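Local coordinates for protein Non-sulfated chondroitin lyase E66 (Autographa californica nucleopolyhedrovirus, PDB 3VSN) that cleaves non-sulfated chondroitin as a lyase of the occlusion-derived virus envelope and is essential for oral infection of the insect host, at residues S70-V75 with L113-S118; P123-Q128 with G173-T178. All coordinates share one frame; numbering follows the deposited sequence.

Contact 1 of 2, residues S70-V75 with L113-S118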
loop_
_atom_site.group_PDB
_atom_site.type_symbol
_atom_site.label_atom_id
_atom_site.label_comp_id
_atom_site.label_asym_id
_atom_site.label_seq_id
_atom_site.Cartn_x
_atom_site.Cartn_y
_atom_site.Cartn_z
ATOM N N SER A 70 15.967 4.002 -30.262
ATOM C CA SER A 70 15.851 3.146 -31.440
ATOM C C SER A 70 14.515 2.397 -31.446
ATOM O O SER A 70 14.493 1.169 -31.325
ATOM C CB SER A 70 17.027 2.166 -31.508
ATOM O OG SER A 70 18.261 2.859 -31.523
ATOM N N PRO A 71 13.395 3.132 -31.603
ATOM C CA PRO A 71 12.057 2.557 -31.416
ATOM C C PRO A 71 11.640 1.508 -32.450
ATOM O O PRO A 71 10.749 0.703 -32.171
ATOM C CB PRO A 71 11.137 3.778 -31.517
ATOM C CG PRO A 71 11.874 4.731 -32.387
ATOM C CD PRO A 71 13.323 4.541 -32.044
ATOM N N TRP A 72 12.270 1.516 -33.623
ATOM C CA TRP A 72 11.853 0.637 -34.723
ATOM C C TRP A 72 12.493 -0.724 -34.671
ATOM O O TRP A 72 12.061 -1.648 -35.364
ATOM C CB TRP A 72 12.080 1.309 -36.080
ATOM C CG TRP A 72 11.702 2.777 -36.107
ATOM C CD1 TRP A 72 12.455 3.838 -36.602
ATOM C CD2 TRP A 72 10.466 3.401 -35.591
ATOM N NE1 TRP A 72 11.791 5.029 -36.446
ATOM C CE2 TRP A 72 10.597 4.840 -35.846
ATOM C CE3 TRP A 72 9.312 2.927 -34.973
ATOM C CZ2 TRP A 72 9.607 5.742 -35.487
ATOM C CZ3 TRP A 72 8.319 3.849 -34.617
ATOM C CH2 TRP A 72 8.464 5.222 -34.872
ATOM N N THR A 73 13.526 -0.860 -33.843
ATOM C CA THR A 73 14.187 -2.148 -33.626
ATOM C C THR A 73 14.067 -2.597 -32.168
ATOM O O THR A 73 13.928 -3.790 -31.891
ATOM C CB THR A 73 15.672 -2.119 -34.050
ATOM O OG1 THR A 73 16.320 -0.983 -33.464
ATOM C CG2 THR A 73 15.798 -2.040 -35.570
ATOM N N SER A 74 14.119 -1.633 -31.249
ATOM C CA SER A 74 13.961 -1.897 -29.818
ATOM C C SER A 74 12.564 -1.510 -29.330
ATOM O O SER A 74 12.194 -0.332 -29.345
ATOM C CB SER A 74 15.032 -1.158 -29.013
ATOM O OG SER A 74 14.682 -1.093 -27.639
ATOM N N VAL A 75 11.800 -2.508 -28.894
ATOM C CA VAL A 75 10.427 -2.292 -28.425
ATOM C C VAL A 75 10.347 -1.511 -27.095
ATOM O O VAL A 75 9.417 -0.721 -26.915
ATOM C CB VAL A 75 9.604 -3.608 -28.380
ATOM C CG1 VAL A 75 8.150 -3.330 -28.028
ATOM C CG2 VAL A 75 9.668 -4.322 -29.722
ATOM N N LEU A 113 2.844 11.329 -34.380
ATOM C CA LEU A 113 1.784 10.363 -34.675
ATOM C C LEU A 113 1.878 9.851 -36.114
ATOM O O LEU A 113 1.737 8.650 -36.356
ATOM C CB LEU A 113 0.397 10.963 -34.399
ATOM C CG LEU A 113 -0.806 10.010 -34.392
ATOM C CD1 LEU A 113 -0.640 8.911 -33.347
ATOM C CD2 LEU A 113 -2.092 10.785 -34.152
ATOM N N ARG A 114 2.121 10.766 -37.055
ATOM C CA ARG A 114 2.347 10.415 -38.462
ATOM C C ARG A 114 3.502 9.432 -38.622
ATOM O O ARG A 114 3.392 8.464 -39.379
ATOM C CB ARG A 114 2.641 11.665 -39.298
ATOM C CG ARG A 114 1.448 12.568 -39.542
ATOM C CD ARG A 114 1.898 13.859 -40.208
ATOM N NE ARG A 114 0.817 14.838 -40.286
ATOM C CZ ARG A 114 0.999 16.151 -40.392
ATOM N NH1 ARG A 114 2.226 16.655 -40.426
ATOM N NH2 ARG A 114 -0.048 16.961 -40.458
ATOM N N ILE A 115 4.603 9.686 -37.912
ATOM C CA ILE A 115 5.784 8.818 -37.969
ATOM C C ILE A 115 5.448 7.396 -37.503
ATOM O O ILE A 115 5.808 6.423 -38.167
ATOM C CB ILE A 115 6.985 9.406 -37.184
ATOM C CG1 ILE A 115 7.497 10.686 -37.859
ATOM C CG2 ILE A 115 8.119 8.397 -37.091
ATOM C CD1 ILE A 115 8.382 11.550 -36.981
ATOM N N ILE A 116 4.736 7.285 -36.382
ATOM C CA ILE A 116 4.301 5.980 -35.866
ATOM C C ILE A 116 3.390 5.245 -36.857
ATOM O O ILE A 116 3.576 4.052 -37.110
ATOM C CB ILE A 116 3.607 6.107 -34.486
ATOM C CG1 ILE A 116 4.612 6.575 -33.429
ATOM C CG2 ILE A 116 2.992 4.777 -34.061
ATOM C CD1 ILE A 116 3.980 7.015 -32.124
ATOM N N CYS A 117 2.422 5.964 -37.423
ATOM C CA CYS A 117 1.485 5.385 -38.389
ATOM C C CYS A 117 2.178 4.833 -39.635
ATOM O O CYS A 117 1.758 3.812 -40.178
ATOM C CB CYS A 117 0.408 6.399 -38.775
ATOM S SG CYS A 117 -0.776 6.705 -37.445
ATOM N N SER A 118 3.250 5.498 -40.063
ATOM C CA SER A 118 4.022 5.059 -41.226
ATOM C C SER A 118 4.845 3.795 -40.953
ATOM O O SER A 118 5.307 3.144 -41.891
ATOM C CB SER A 118 4.931 6.185 -41.732
ATOM O OG SER A 118 6.079 6.328 -40.911
#

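Contact 2 of 2, residues P123-Q128 with G173-T178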
loop_
_atom_site.group_PDB
_atom_site.type_symbol
_atom_site.label_atom_id
_atom_site.label_comp_id
_atom_site.label_asym_id
_atom_site.label_seq_id
_atom_site.Cartn_x
_atom_site.Cartn_y
_atom_site.Cartn_z
ATOM N N PRO A 123 -2.041 -5.281 -43.262
ATOM C CA PRO A 123 -2.840 -5.546 -42.058
ATOM C C PRO A 123 -1.981 -5.781 -40.804
ATOM O O PRO A 123 -0.795 -6.101 -40.929
ATOM C CB PRO A 123 -3.605 -6.821 -42.429
ATOM C CG PRO A 123 -2.699 -7.530 -43.373
ATOM C CD PRO A 123 -1.998 -6.455 -44.158
ATOM N N PRO A 124 -2.572 -5.616 -39.600
ATOM C CA PRO A 124 -1.818 -5.854 -38.367
ATOM C C PRO A 124 -1.373 -7.317 -38.256
ATOM O O PRO A 124 -2.006 -8.191 -38.853
ATOM C CB PRO A 124 -2.830 -5.517 -37.264
ATOM C CG PRO A 124 -4.165 -5.701 -37.903
ATOM C CD PRO A 124 -3.972 -5.237 -39.318
ATOM N N PRO A 125 -0.287 -7.585 -37.507
ATOM C CA PRO A 125 0.163 -8.970 -37.354
ATOM C C PRO A 125 -0.838 -9.821 -36.571
ATOM O O PRO A 125 -1.604 -9.291 -35.760
ATOM C CB PRO A 125 1.473 -8.833 -36.572
ATOM C CG PRO A 125 1.369 -7.526 -35.865
ATOM C CD PRO A 125 0.565 -6.635 -36.765
ATOM N N HIS A 126 -0.843 -11.123 -36.838
ATOM C CA HIS A 126 -1.637 -12.053 -36.051
ATOM C C HIS A 126 -0.762 -12.776 -35.070
ATOM O O HIS A 126 0.097 -13.577 -35.451
ATOM C CB HIS A 126 -2.401 -13.035 -36.931
ATOM C CG HIS A 126 -3.246 -14.012 -36.148
ATOM N ND1 HIS A 126 -2.808 -15.239 -35.809
ATOM C CD2 HIS A 126 -4.531 -13.894 -35.621
ATOM C CE1 HIS A 126 -3.763 -15.879 -35.110
ATOM N NE2 HIS A 126 -4.819 -15.055 -34.996
ATOM N N GLN A 127 -0.982 -12.473 -33.792
ATOM C CA GLN A 127 -0.260 -13.072 -32.663
ATOM C C GLN A 127 1.272 -12.959 -32.719
ATOM O O GLN A 127 1.997 -13.881 -32.332
ATOM C CB GLN A 127 -0.736 -14.509 -32.396
ATOM C CG GLN A 127 -2.198 -14.570 -31.971
ATOM C CD GLN A 127 -2.652 -15.946 -31.516
ATOM O OE1 GLN A 127 -3.711 -16.081 -30.904
ATOM N NE2 GLN A 127 -1.862 -16.969 -31.812
ATOM N N GLN A 128 1.744 -11.811 -33.204
ATOM C CA GLN A 128 3.146 -11.407 -33.077
ATOM C C GLN A 128 3.199 -9.894 -32.897
ATOM O O GLN A 128 2.257 -9.188 -33.264
ATOM C CB GLN A 128 3.984 -11.769 -34.315
ATOM C CG GLN A 128 3.548 -13.008 -35.109
ATOM C CD GLN A 128 4.354 -13.170 -36.390
ATOM O OE1 GLN A 128 5.367 -12.495 -36.597
ATOM N NE2 GLN A 128 3.906 -14.068 -37.260
ATOM N N GLY A 173 -8.885 0.983 -35.338
ATOM C CA GLY A 173 -9.787 0.038 -35.999
ATOM C C GLY A 173 -9.073 -1.258 -36.337
ATOM O O GLY A 173 -9.651 -2.340 -36.234
ATOM N N LEU A 174 -7.804 -1.142 -36.722
ATOM C CA LEU A 174 -6.975 -2.304 -37.020
ATOM C C LEU A 174 -6.366 -2.944 -35.771
ATOM O O LEU A 174 -6.460 -4.158 -35.594
ATOM C CB LEU A 174 -5.863 -1.942 -38.009
ATOM C CG LEU A 174 -6.223 -1.641 -39.469
ATOM C CD1 LEU A 174 -4.953 -1.306 -40.233
ATOM C CD2 LEU A 174 -6.950 -2.802 -40.137
ATOM N N TYR A 175 -5.746 -2.130 -34.915
ATOM C CA TYR A 175 -4.949 -2.644 -33.794
ATOM C C TYR A 175 -5.727 -2.888 -32.502
ATOM O O TYR A 175 -5.277 -3.638 -31.633
ATOM C CB TYR A 175 -3.730 -1.752 -33.546
ATOM C CG TYR A 175 -2.610 -2.053 -34.508
ATOM C CD1 TYR A 175 -2.613 -1.522 -35.799
ATOM C CD2 TYR A 175 -1.561 -2.895 -34.141
ATOM C CE1 TYR A 175 -1.597 -1.809 -36.691
ATOM C CE2 TYR A 175 -0.535 -3.186 -35.029
ATOM C CZ TYR A 175 -0.560 -2.641 -36.300
ATOM O OH TYR A 175 0.449 -2.928 -37.186
ATOM N N LEU A 176 -6.890 -2.257 -32.391
ATOM C CA LEU A 176 -7.771 -2.438 -31.245
ATOM C C LEU A 176 -9.214 -2.573 -31.753
ATOM O O LEU A 176 -10.058 -1.711 -31.485
ATOM C CB LEU A 176 -7.610 -1.251 -30.283
ATOM C CG LEU A 176 -8.121 -1.309 -28.842
ATOM C CD1 LEU A 176 -7.522 -2.487 -28.087
ATOM C CD2 LEU A 176 -7.801 -0.002 -28.128
ATOM N N PRO A 177 -9.499 -3.657 -32.513
ATOM C CA PRO A 177 -10.800 -3.808 -33.185
ATOM C C PRO A 177 -11.984 -3.957 -32.226
ATOM O O PRO A 177 -13.109 -3.595 -32.579
ATOM C CB PRO A 177 -10.620 -5.074 -34.029
ATOM C CG PRO A 177 -9.523 -5.832 -33.364
ATOM C CD PRO A 177 -8.604 -4.796 -32.796
ATOM N N THR A 178 -11.730 -4.508 -31.039
ATOM C CA THR A 178 -12.703 -4.496 -29.946
ATOM C C THR A 178 -12.004 -3.988 -28.683
ATOM O O THR A 178 -10.797 -3.755 -28.690
ATOM C CB THR A 178 -13.307 -5.890 -29.658
ATOM O OG1 THR A 178 -12.351 -6.693 -28.956
ATOM C CG2 THR A 178 -13.745 -6.599 -30.945
#

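Contact 1 of 2, residues S70-V75 with L113-S118
The indole of W72 meets segment 113-118 of helix 103-119 with the far end of its six-membered ring, which reaches I115 and I116. I116 CG1 sits at the ring edge, near the indole plane, 4.3 Å from W72 CH2. I115 comes in obliquely: its CG2 methyl lies 3.4 Å from W72 CZ2 and 3.9 Å from W72 CH2, and the two side chains cross at about a right angle. One face of the indole is covered from within its own loop by P71, whose CG stands 3.6 Å above the ring centre. The CG2 branch of I115 is anti to the backbone N, while CG1 takes the place beside that N (chi1 -67°), and it is the shorter branch that makes the closest touch.

The pyrrole end of the indole is fixed separately, through a hydrogen bond from W72 NE1 to the backbone O of N63. F78 of helix 75-93 touches both P71 and W72, and L85 of that helix touches I116.

No hydrogen bond spans the two segments, and just 110 Å² is buried between them. Segments 70-75 and 113-118 are thus joined by one aromatic side chain, through apolar contact at its carbon end, while K119, one residue beyond, adds a cation-pi interaction with the same ring from helix 103-119.

Contact 2 of 2, residues P123-Q128 with G173-T178
P124 and Y175 form a CH-pi contact at the C-terminal end of helix 161-175. The proline CB lies over one face of the phenol, 3.9 Å from the centroid of the Y175 ring and 14° off its normal. It is displaced slightly toward the hydroxyl end, so that Y175 CZ is its nearest ring atom at 3.8 Å.

Van der Waals contacts extend the interface to L174 and P125. P124 CD packs against L174 CD2 at 3.9 Å, the two side chains crossing at about a right angle, and P124 CG rests 3.6 Å from the backbone O of L174. The next proline meets the tyrosine obliquely, P125 CD being 4.0 Å from Y175 CE2 and 3.7 Å from Y175 OH. With CG of Y175 beside its backbone N (chi1 -80°), the ring extends from the helix end to the two prolines.

Polar interactions are made with residues beyond the two segments. Y175 OH is hydrogen-bonded to the backbone O of P121, three residues before P124, and Y175 O accepts a bond from S182 OG.

The prolines offer ring carbons and, lacking an N-H, can donate no backbone hydrogen bond; none crosses between the segments. Cohesion therefore comes from van der Waals and CH-pi contact over 188 Å², while the tyrosine hydroxyl ties its ring to the same loop that supplies the prolines.

Both contacts belong to the N-terminal alpha-helical domain of the polysaccharide lyase 8 type, the toroidal part of the enzyme, and lie away from the catalytic residues. Their centres are 16 Å apart and their nearest atoms about 7 Å, without touching. They follow each other in series: contact 1 closes at helix 103-119, and contact 2 opens in the loop that leaves this helix and ends at helix 161-175. C117 of segment 113-118 touches L167 and W171 of helix 161-175, so the helices that carry the two contacts pack against each other. Each contact brings a loop against a helix beyond the next one in the chain, with helix 75-93 or helix 138-154 intervening.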